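Local coordinates for epimerase domain-containing protein (Bacillus cereus HuA2-4, PDB 6ZLK) that catalyses the NAD-dependent interconversion of UDP-glucuronic acid and UDP-galacturonic acid, as a UDP-glucuronic acid 4-epimerase, at residues I122-S127 / L174-V179; E238-G243 / T289-S294; S134-E139 / Q279-I284. All blocks are in the same frame, centred on the assembly; numbering follows the deposited sequence.

Interactions 1 and 2 are buried, their centres about 6 and 15 Å from the chain's centre; interaction 3, centred about 17 Å from it, is at the surface. Strand 171-180 of interaction 1 neighbours strand 239-242 of interaction 2, with Arg175 hydrogen-bonding on to Ile240 and Ile242. Backbone bonds and the bound sugar dominate interaction 1; interaction 2 is strand-to-helix packing of aliphatic groups with a single tyrosine bond; interaction 3 relies on two backbone bonds, an indole face and bridging waters. Phe177 connects interaction 1 to interaction 3 by packing on Val137 and Ala282, and Asn241 joins interaction 2 to interaction 3 by bonding to Glu139 and Asp283.

Interaction 1: residues I122-S127 / L174-V179; sequences IHISTS and LRYFTV. With UGA (uridine-5'-diphosphate-glucuronic acid), chain F.
Ile124, Ser125 and Thr126 pair in parallel with Leu174, Arg175 and Tyr176, the strand axes approaching to 4.3 Å at a crossing angle of -38°. Leu174 is gripped at both ends of its backbone: its N meets His123 O at 3.0 Å, and its O receives Ser125 N at 2.6 Å. Tyr176 repeats this with Ser125 O and Ser127 N, carrying the pairing just past the end of strand 120-126. Ile124 leans obliquely on the tyrosine ring, CG2 lying 3.5 Å from Tyr176 CE2, while Thr225 holds the phenol oxygen. Ser127 CB sits over the centre of the Phe177 ring, 3.4 Å from its centroid and 10° off the normal, a CH-pi contact. With OG set between its backbone N and carbonyl carbon, Ser127 can hydrogen-bond the sugar carboxylate, OG to UGA O'Q at 2.7 Å. That oxygen is also gripped by Thr178 N, which lies 2.6 Å from UGA O'Q in a fairly straight bond (160°). Thr126 OG1 lies beside the sugar. Val179 N continues the site by bonding NAD. Substrate and cofactor thus meet at the C-terminal ends of adjacent parallel strands, as in the Rossmann fold of the NAD-dependent epimerase/dehydratase family.

Interaction 2: residues E238-G243 / T289-S294; sequences EVINIG and TLLQYS
The hydroxyl of Tyr293 donates to the backbone oxygen of Gly243, with Tyr293 OH and Gly243 O 2.7 Å apart. The carbonyl meets the hydroxyl at a C=O...O angle of 152°, with the donor tilted 26° from the carbonyl plane, and Gly243 O in turn lies at the edge of the phenol ring, near its plane. This bond ties the outgoing end of strand 239-242, which neighbours strand 171-180 in the Rossmann-type sheet, to the turn that follows helix 285-291; the contact as a whole is strand-to-helix packing of an alpha/beta fold. Gln292 leaves the helix with positive phi, and Tyr293 comes next with its CB pointing toward the strand. Its CG is anti to the backbone N (chi1 -179°), an extended setting that carries the hydroxyl across to Gly243.

The rest of the interface is aliphatic. Leu291 CD1 touches two isoleucines of the strand, standing 4.0 Å from Ile242 CD1 and 4.1 Å from Ile240 CG2. Ile240 and Leu291 approach tip to tip, whereas Ile242 crosses Leu291 at about a right angle. Ile240 CD1 also reaches the preceding residue of the helix, lying 3.9 Å from Leu290 CD1. Leu290 CD1 also takes Glu238 CG at 4.0 Å, so the aliphatic part of the glutamate borders the apolar patch while its carboxylate forms a salt bridge with Lys286. Helix 218-230 lies alongside, with Leu291 touching Ala227 and Tyr293 touching Asp220, and itself packs on the same sheet. Beside the hydrogen bond, Ile242 CG2 rests obliquely against the phenol, 3.7 Å from Tyr293 OH and 3.8 Å from Tyr293 CZ.

Interaction 3: residues S134-E139 / Q279-I284; sequences SGAVSE and QTWADI
Val137 is satisfied by the opposite backbone on both its polar atoms: its N donates to Trp281 O at 2.9 Å (165° at the hydrogen), and its O accepts Asp283 N at 3.0 Å. These two bonds form a single beta bridge, with Val137 level with Ala282; Asp283 N approaches from above the Val137 carbonyl plane, 47° out of it. On one side of the bridge Ala136 CB lies over the five-membered ring of Trp281, 3.7 Å from its centroid and 5° off the normal, a CH-pi contact. Waters complete several of the remaining groups. One donates to Gln279 OE1 at 2.8 Å; its link to Gly135 N is suspiciously short and therefore doubtful. A second donates to Ala136 O at 2.9 Å and to Asp283 OD2 at 2.8 Å, linking backbone to carboxylate. Asp283 OD1 has Ser285 OG as a partner, and Glu139 OE2 has Asn241 N. Both segments are loops: 134-139 runs between strand 120-126 and helix 148-167, while the loop 279-284 leads into helix 285-291, with Ile284 at its N-cap position. Beneath them Val137 and Ala282 pack on Phe177 of strand 171-180, while Thr280 is joined to Thr212 of strand 212-217 by a backbone hydrogen bond.

Interaction 1: residues I122-S127 / L174-V179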
loop_
_atom_site.group_PDB
_atom_site.type_symbol
_atom_site.label_atom_id
_atom_site.label_comp_id
_atom_site.label_asym_id
_atom_site.label_seq_id
_atom_site.Cartn_x
_atom_site.Cartn_y
_atom_site.Cartn_z
ATOM N N ILE A 122 18.381 -1.015 -3.574
ATOM C CA ILE A 122 18.014 0.305 -4.099
ATOM C C ILE A 122 16.678 0.161 -4.811
ATOM O O ILE A 122 16.641 -0.388 -5.905
ATOM C CB ILE A 122 19.104 0.923 -4.959
ATOM C CG1 ILE A 122 20.443 0.968 -4.228
ATOM C CG2 ILE A 122 18.699 2.307 -5.415
ATOM C CD1 ILE A 122 21.622 1.378 -5.068
ATOM N N HIS A 123 15.639 0.611 -4.153
ATOM C CA HIS A 123 14.229 0.460 -4.580
ATOM C C HIS A 123 13.791 1.691 -5.326
ATOM O O HIS A 123 13.827 2.797 -4.759
ATOM C CB HIS A 123 13.359 0.160 -3.359
ATOM C CG HIS A 123 11.929 0.041 -3.709
ATOM N ND1 HIS A 123 11.385 -1.170 -4.050
ATOM C CD2 HIS A 123 10.933 0.955 -3.769
ATOM C CE1 HIS A 123 10.104 -0.980 -4.344
ATOM N NE2 HIS A 123 9.790 0.318 -4.175
ATOM N N ILE A 124 13.341 1.553 -6.555
ATOM C CA ILE A 124 12.914 2.694 -7.360
ATOM C C ILE A 124 11.410 2.904 -7.206
ATOM O O ILE A 124 10.631 1.966 -7.407
ATOM C CB ILE A 124 13.340 2.518 -8.818
ATOM C CG1 ILE A 124 14.793 2.993 -9.009
ATOM C CG2 ILE A 124 12.400 3.301 -9.691
ATOM C CD1 ILE A 124 15.766 2.468 -8.066
ATOM N N SER A 125 11.056 4.066 -6.704
ATOM C CA SER A 125 9.656 4.487 -6.539
ATOM C C SER A 125 9.369 5.710 -7.413
ATOM O O SER A 125 10.151 6.053 -8.345
ATOM C CB SER A 125 9.384 4.688 -5.069
ATOM O OG SER A 125 8.007 4.937 -4.869
ATOM N N THR A 126 8.290 6.420 -7.112
ATOM C CA THR A 126 7.692 7.397 -8.032
ATOM C C THR A 126 7.206 8.616 -7.268
ATOM O O THR A 126 6.654 8.465 -6.101
ATOM C CB THR A 126 6.569 6.703 -8.806
ATOM O OG1 THR A 126 5.936 7.719 -9.588
ATOM C CG2 THR A 126 5.528 6.089 -7.907
ATOM N N SER A 127 7.257 9.764 -7.938
ATOM C CA SER A 127 6.559 10.989 -7.511
ATOM C C SER A 127 5.056 10.703 -7.359
ATOM O O SER A 127 4.397 11.510 -6.672
ATOM C CB SER A 127 6.773 12.131 -8.442
ATOM O OG SER A 127 6.241 11.829 -9.705
ATOM N N LEU A 174 14.544 5.575 -4.041
ATOM C CA LEU A 174 14.654 6.714 -4.966
ATOM C C LEU A 174 13.261 6.965 -5.541
ATOM O O LEU A 174 12.682 6.068 -6.117
ATOM C CB LEU A 174 15.685 6.469 -6.077
ATOM C CG LEU A 174 17.057 6.012 -5.632
ATOM C CD1 LEU A 174 17.976 5.813 -6.861
ATOM C CD2 LEU A 174 17.640 7.041 -4.669
ATOM N N ARG A 175 12.742 8.162 -5.372
ATOM C CA ARG A 175 11.484 8.584 -6.025
ATOM C C ARG A 175 11.812 9.385 -7.271
ATOM O O ARG A 175 12.179 10.586 -7.192
ATOM C CB ARG A 175 10.623 9.438 -5.084
ATOM C CG ARG A 175 10.072 8.631 -3.933
ATOM C CD ARG A 175 9.374 9.549 -2.952
ATOM N NE ARG A 175 8.724 8.740 -1.936
ATOM C CZ ARG A 175 8.215 9.223 -0.800
ATOM N NH1 ARG A 175 8.278 10.500 -0.521
ATOM N NH2 ARG A 175 7.656 8.426 0.081
ATOM N N TYR A 176 11.677 8.753 -8.415
ATOM C CA TYR A 176 11.811 9.469 -9.708
ATOM C C TYR A 176 10.597 10.341 -10.022
ATOM O O TYR A 176 9.463 9.983 -9.762
ATOM C CB TYR A 176 11.911 8.415 -10.808
ATOM C CG TYR A 176 13.138 7.537 -10.856
ATOM C CD1 TYR A 176 14.298 7.741 -10.114
ATOM C CD2 TYR A 176 13.099 6.406 -11.655
ATOM C CE1 TYR A 176 15.393 6.916 -10.231
ATOM C CE2 TYR A 176 14.172 5.536 -11.736
ATOM C CZ TYR A 176 15.345 5.808 -11.066
ATOM O OH TYR A 176 16.417 4.951 -11.195
ATOM N N PHE A 177 10.865 11.467 -10.668
ATOM C CA PHE A 177 9.867 12.377 -11.268
ATOM C C PHE A 177 9.972 12.342 -12.796
ATOM O O PHE A 177 11.027 12.659 -13.434
ATOM C CB PHE A 177 10.096 13.789 -10.762
ATOM C CG PHE A 177 9.776 14.006 -9.301
ATOM C CD1 PHE A 177 10.412 13.316 -8.283
ATOM C CD2 PHE A 177 8.764 14.888 -8.978
ATOM C CE1 PHE A 177 10.021 13.514 -6.972
ATOM C CE2 PHE A 177 8.391 15.114 -7.657
ATOM C CZ PHE A 177 9.011 14.404 -6.652
ATOM N N THR A 178 8.870 11.981 -13.396
ATOM C CA THR A 178 8.580 11.902 -14.844
ATOM C C THR A 178 9.871 11.880 -15.659
ATOM O O THR A 178 10.285 12.904 -16.193
ATOM C CB THR A 178 7.596 12.991 -15.283
ATOM O OG1 THR A 178 6.501 12.976 -14.347
ATOM C CG2 THR A 178 7.121 12.668 -16.687
ATOM N N VAL A 179 10.329 10.674 -15.945
ATOM C CA VAL A 179 11.611 10.555 -16.678
ATOM C C VAL A 179 11.325 10.592 -18.181
ATOM O O VAL A 179 10.354 9.991 -18.648
ATOM C CB VAL A 179 12.338 9.275 -16.237
ATOM C CG1 VAL A 179 13.662 9.108 -16.944
ATOM C CG2 VAL A 179 12.497 9.276 -14.719
HETATM C "C1'" UGA F . 5.383 9.162 -15.422
HETATM C "C2'" UGA F . 5.513 7.661 -15.632
HETATM O "O2'" UGA F . 4.551 7.279 -16.609
HETATM C "C3'" UGA F . 5.276 6.871 -14.367
HETATM O "O3'" UGA F . 5.672 5.523 -14.627
HETATM C "C4'" UGA F . 6.053 7.432 -13.187
HETATM O "O4'" UGA F . 5.640 6.746 -11.998
HETATM C "C5'" UGA F . 5.788 8.940 -13.051
HETATM O "O5'" UGA F . 6.108 9.592 -14.284
HETATM C "C6'" UGA F . 6.549 9.677 -11.936
HETATM O "O'P" UGA F . 6.735 9.142 -10.867
HETATM O "O'Q" UGA F . 6.905 10.810 -12.115
HETATM P PB UGA F . 3.450 10.913 -15.732
HETATM O O1B UGA F . 3.999 12.025 -14.945
HETATM O O2B UGA F . 1.983 10.685 -15.835
HETATM O O3B UGA F . 4.003 9.457 -15.350
HETATM O O3A UGA F . 4.099 11.042 -17.184
HETATM P PA UGA F . 3.583 11.194 -18.687
HETATM O O1A UGA F . 2.884 9.958 -19.052
HETATM O O2A UGA F . 4.736 11.658 -19.476
HETATM O O5D UGA F . 2.491 12.374 -18.559
HETATM C C5D UGA F . 2.821 13.698 -18.189
HETATM C C4D UGA F . 1.622 14.562 -18.443
HETATM O O4D UGA F . 1.235 14.493 -19.837
HETATM C C3D UGA F . 0.374 14.182 -17.640
HETATM O O3D UGA F . -0.055 15.407 -17.041
HETATM C C2D UGA F . -0.617 13.652 -18.680
HETATM O O2D UGA F . -1.915 14.174 -18.450
HETATM C C1D UGA F . -0.160 14.325 -19.967
HETATM N N1 UGA F . -0.413 13.551 -21.191
HETATM C C6 UGA F . 0.039 12.268 -21.335
HETATM C C2 UGA F . -1.004 14.244 -22.239
HETATM O O2 UGA F . -1.434 15.387 -22.139
HETATM N N3 UGA F . -1.080 13.543 -23.400
HETATM C C4 UGA F . -0.653 12.255 -23.621
HETATM O O4 UGA F . -0.841 11.765 -24.731
HETATM C C5 UGA F . -0.071 11.593 -22.483
#

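Interaction 2: residues E238-G243 / T289-S294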
loop_
_atom_site.group_PDB
_atom_site.type_symbol
_atom_site.label_atom_id
_atom_site.label_comp_id
_atom_site.label_asym_id
_atom_site.label_seq_id
_atom_site.Cartn_x
_atom_site.Cartn_y
_atom_site.Cartn_z
ATOM N N GLU A 238 17.039 5.836 3.715
ATOM C CA GLU A 238 16.665 7.179 3.232
ATOM C C GLU A 238 15.734 7.074 2.010
ATOM O O GLU A 238 15.891 6.117 1.181
ATOM C CB GLU A 238 17.858 8.014 2.791
ATOM C CG GLU A 238 18.753 8.476 3.951
ATOM C CD GLU A 238 18.034 9.176 5.098
ATOM O OE1 GLU A 238 17.055 9.894 4.858
ATOM O OE2 GLU A 238 18.463 8.988 6.252
ATOM N N VAL A 239 14.757 7.937 1.958
ATOM C CA VAL A 239 13.966 8.199 0.729
ATOM C C VAL A 239 14.536 9.452 0.080
ATOM O O VAL A 239 14.671 10.482 0.762
ATOM C CB VAL A 239 12.482 8.362 1.049
ATOM C CG1 VAL A 239 11.671 8.671 -0.201
ATOM C CG2 VAL A 239 11.968 7.109 1.756
ATOM N N ILE A 240 14.812 9.407 -1.217
ATOM C CA ILE A 240 15.506 10.488 -1.946
ATOM C C ILE A 240 14.739 10.778 -3.241
ATOM O O ILE A 240 14.677 9.856 -4.086
ATOM C CB ILE A 240 16.975 10.119 -2.248
ATOM C CG1 ILE A 240 17.713 9.656 -0.976
ATOM C CG2 ILE A 240 17.639 11.288 -2.946
ATOM C CD1 ILE A 240 19.171 9.238 -1.221
ATOM N N ASN A 241 14.227 11.980 -3.387
ATOM C CA ASN A 241 13.660 12.465 -4.682
ATOM C C ASN A 241 14.780 12.638 -5.721
ATOM O O ASN A 241 15.865 13.233 -5.431
ATOM C CB ASN A 241 12.995 13.811 -4.569
ATOM C CG ASN A 241 11.765 13.804 -3.692
ATOM O OD1 ASN A 241 11.069 12.820 -3.588
ATOM N ND2 ASN A 241 11.505 14.943 -3.065
ATOM N N ILE A 242 14.541 12.162 -6.938
ATOM C CA ILE A 242 15.413 12.384 -8.113
ATOM C C ILE A 242 14.555 13.107 -9.159
ATOM O O ILE A 242 13.636 12.467 -9.721
ATOM C CB ILE A 242 15.953 11.046 -8.660
ATOM C CG1 ILE A 242 16.708 10.247 -7.585
ATOM C CG2 ILE A 242 16.798 11.261 -9.908
ATOM C CD1 ILE A 242 17.937 10.945 -7.076
ATOM N N GLY A 243 14.769 14.405 -9.328
ATOM C CA GLY A 243 14.004 15.283 -10.205
ATOM C C GLY A 243 14.881 16.010 -11.181
ATOM O O GLY A 243 16.108 15.821 -11.172
ATOM N N THR A 289 22.660 16.772 -1.097
ATOM C CA THR A 289 23.412 16.485 0.142
ATOM C C THR A 289 23.987 15.070 0.093
ATOM O O THR A 289 25.191 14.919 0.317
ATOM C CB THR A 289 22.559 16.633 1.390
ATOM O OG1 THR A 289 22.007 17.951 1.432
ATOM C CG2 THR A 289 23.341 16.344 2.652
ATOM N N LEU A 290 23.165 14.068 -0.187
ATOM C CA LEU A 290 23.579 12.656 -0.006
ATOM C C LEU A 290 24.280 12.079 -1.220
ATOM O O LEU A 290 25.096 11.190 -0.974
ATOM C CB LEU A 290 22.371 11.819 0.357
ATOM C CG LEU A 290 21.672 12.211 1.641
ATOM C CD1 LEU A 290 20.462 11.352 1.835
ATOM C CD2 LEU A 290 22.579 12.082 2.844
ATOM N N LEU A 291 23.956 12.578 -2.425
ATOM C CA LEU A 291 24.420 11.946 -3.683
ATOM C C LEU A 291 25.257 12.919 -4.505
ATOM O O LEU A 291 25.740 12.488 -5.539
ATOM C CB LEU A 291 23.252 11.465 -4.524
ATOM C CG LEU A 291 22.223 10.606 -3.808
ATOM C CD1 LEU A 291 21.127 10.249 -4.783
ATOM C CD2 LEU A 291 22.857 9.366 -3.180
ATOM N N GLN A 292 25.404 14.177 -4.089
ATOM C CA GLN A 292 25.992 15.220 -4.948
ATOM C C GLN A 292 25.231 15.250 -6.277
ATOM O O GLN A 292 25.789 15.577 -7.305
ATOM C CB GLN A 292 27.504 15.029 -5.080
ATOM C CG GLN A 292 28.232 15.243 -3.765
ATOM C CD GLN A 292 29.714 15.243 -4.044
ATOM O OE1 GLN A 292 30.336 14.186 -4.152
ATOM N NE2 GLN A 292 30.272 16.427 -4.255
ATOM N N TYR A 293 23.924 15.000 -6.226
ATOM C CA TYR A 293 23.059 15.055 -7.426
ATOM C C TYR A 293 22.837 16.493 -7.842
ATOM O O TYR A 293 22.436 17.362 -7.058
ATOM C CB TYR A 293 21.738 14.351 -7.128
ATOM C CG TYR A 293 20.807 14.347 -8.309
ATOM C CD1 TYR A 293 21.157 13.643 -9.450
ATOM C CD2 TYR A 293 19.588 15.002 -8.264
ATOM C CE1 TYR A 293 20.335 13.676 -10.559
ATOM C CE2 TYR A 293 18.748 15.014 -9.367
ATOM C CZ TYR A 293 19.105 14.290 -10.478
ATOM O OH TYR A 293 18.259 14.269 -11.554
ATOM N N SER A 294 22.966 16.732 -9.122
ATOM C CA SER A 294 22.593 18.032 -9.704
ATOM C C SER A 294 22.212 17.771 -11.148
ATOM O O SER A 294 23.062 17.345 -11.917
ATOM C CB SER A 294 23.745 19.007 -9.566
ATOM O OG SER A 294 23.489 20.189 -10.316
#

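Interaction 3: residues S134-E139 / Q279-I284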
loop_
_atom_site.group_PDB
_atom_site.type_symbol
_atom_site.label_atom_id
_atom_site.label_comp_id
_atom_site.label_asym_id
_atom_site.label_seq_id
_atom_site.Cartn_x
_atom_site.Cartn_y
_atom_site.Cartn_z
ATOM N N SER A 134 1.033 21.416 -3.084
ATOM C CA SER A 134 1.519 22.766 -3.455
ATOM C C SER A 134 3.006 22.847 -3.099
ATOM O O SER A 134 3.428 22.301 -2.042
ATOM C CB SER A 134 0.726 23.847 -2.774
ATOM O OG SER A 134 1.113 23.962 -1.411
ATOM N N GLY A 135 3.791 23.492 -3.950
ATOM C CA GLY A 135 5.204 23.709 -3.634
ATOM C C GLY A 135 6.040 22.485 -4.003
ATOM O O GLY A 135 5.509 21.472 -4.517
ATOM N N ALA A 136 7.353 22.607 -3.848
ATOM C CA ALA A 136 8.310 21.520 -4.101
ATOM C C ALA A 136 8.197 20.508 -2.969
ATOM O O ALA A 136 8.221 20.864 -1.800
ATOM C CB ALA A 136 9.690 22.073 -4.227
ATOM N N VAL A 137 7.978 19.250 -3.286
ATOM C CA VAL A 137 7.725 18.277 -2.222
ATOM C C VAL A 137 9.044 17.709 -1.686
ATOM O O VAL A 137 9.908 17.251 -2.429
ATOM C CB VAL A 137 6.778 17.185 -2.719
ATOM C CG1 VAL A 137 5.431 17.802 -3.036
ATOM C CG2 VAL A 137 7.332 16.378 -3.884
ATOM N N SER A 138 9.132 17.670 -0.359
ATOM C CA SER A 138 10.264 17.001 0.278
ATOM C C SER A 138 9.826 15.598 0.738
ATOM O O SER A 138 8.617 15.305 0.852
ATOM C CB SER A 138 10.829 17.914 1.341
ATOM O OG SER A 138 9.897 17.977 2.370
ATOM N N GLU A 139 10.802 14.757 1.051
ATOM C CA GLU A 139 10.593 13.308 1.285
ATOM C C GLU A 139 9.887 12.991 2.609
ATOM O O GLU A 139 9.415 11.875 2.706
ATOM C CB GLU A 139 11.924 12.587 1.163
ATOM C CG GLU A 139 12.540 12.756 -0.218
ATOM C CD GLU A 139 13.483 13.920 -0.431
ATOM O OE1 GLU A 139 13.446 14.912 0.366
ATOM O OE2 GLU A 139 14.283 13.854 -1.359
ATOM N N GLN A 279 0.213 19.162 -10.825
ATOM C CA GLN A 279 1.615 19.606 -10.733
ATOM C C GLN A 279 2.437 18.534 -10.017
ATOM O O GLN A 279 1.966 17.979 -8.991
ATOM C CB GLN A 279 1.659 20.897 -9.903
ATOM C CG GLN A 279 3.052 21.324 -9.484
ATOM C CD GLN A 279 2.985 22.613 -8.700
ATOM O OE1 GLN A 279 3.154 22.641 -7.479
ATOM N NE2 GLN A 279 2.627 23.687 -9.401
ATOM N N THR A 280 3.671 18.316 -10.463
ATOM C CA THR A 280 4.734 17.654 -9.682
ATOM C C THR A 280 5.920 18.618 -9.689
ATOM O O THR A 280 6.214 19.259 -10.694
ATOM C CB THR A 280 5.075 16.246 -10.162
ATOM O OG1 THR A 280 5.824 16.295 -11.377
ATOM C CG2 THR A 280 3.880 15.340 -10.302
ATOM N N TRP A 281 6.594 18.682 -8.559
ATOM C CA TRP A 281 7.743 19.578 -8.358
ATOM C C TRP A 281 8.567 18.992 -7.215
ATOM O O TRP A 281 8.002 18.909 -6.138
ATOM C CB TRP A 281 7.220 20.985 -8.086
ATOM C CG TRP A 281 8.283 22.031 -7.946
ATOM C CD1 TRP A 281 9.622 21.918 -8.161
ATOM C CD2 TRP A 281 8.059 23.372 -7.482
ATOM N NE1 TRP A 281 10.251 23.104 -7.863
ATOM C CE2 TRP A 281 9.313 24.008 -7.447
ATOM C CE3 TRP A 281 6.915 24.076 -7.090
ATOM C CZ2 TRP A 281 9.444 25.343 -7.047
ATOM C CZ3 TRP A 281 7.048 25.386 -6.680
ATOM C CH2 TRP A 281 8.304 25.997 -6.646
ATOM N N ALA A 282 9.732 18.430 -7.504
ATOM C CA ALA A 282 10.574 17.800 -6.468
ATOM C C ALA A 282 11.397 18.872 -5.754
ATOM O O ALA A 282 12.003 19.723 -6.393
ATOM C CB ALA A 282 11.484 16.775 -7.071
ATOM N N ASP A 283 11.515 18.739 -4.439
ATOM C CA ASP A 283 12.654 19.304 -3.705
ATOM C C ASP A 283 13.753 18.235 -3.810
ATOM O O ASP A 283 13.582 17.105 -3.237
ATOM C CB ASP A 283 12.266 19.513 -2.245
ATOM C CG ASP A 283 13.336 20.191 -1.421
ATOM O OD1 ASP A 283 14.506 20.160 -1.827
ATOM O OD2 ASP A 283 12.960 20.770 -0.360
ATOM N N ILE A 284 14.814 18.546 -4.529
ATOM C CA ILE A 284 15.936 17.601 -4.726
ATOM C C ILE A 284 17.105 18.003 -3.818
ATOM O O ILE A 284 18.201 17.577 -4.077
ATOM C CB ILE A 284 16.308 17.526 -6.213
ATOM C CG1 ILE A 284 16.624 18.904 -6.809
ATOM C CG2 ILE A 284 15.207 16.807 -6.981
ATOM C CD1 ILE A 284 17.219 18.862 -8.209
HETATM O O HOH W 1 2.616 24.736 -5.714
HETATM O O HOH W 2 10.320 21.699 -0.024
HETATM O O HOH W 3 14.900 16.982 -0.778
#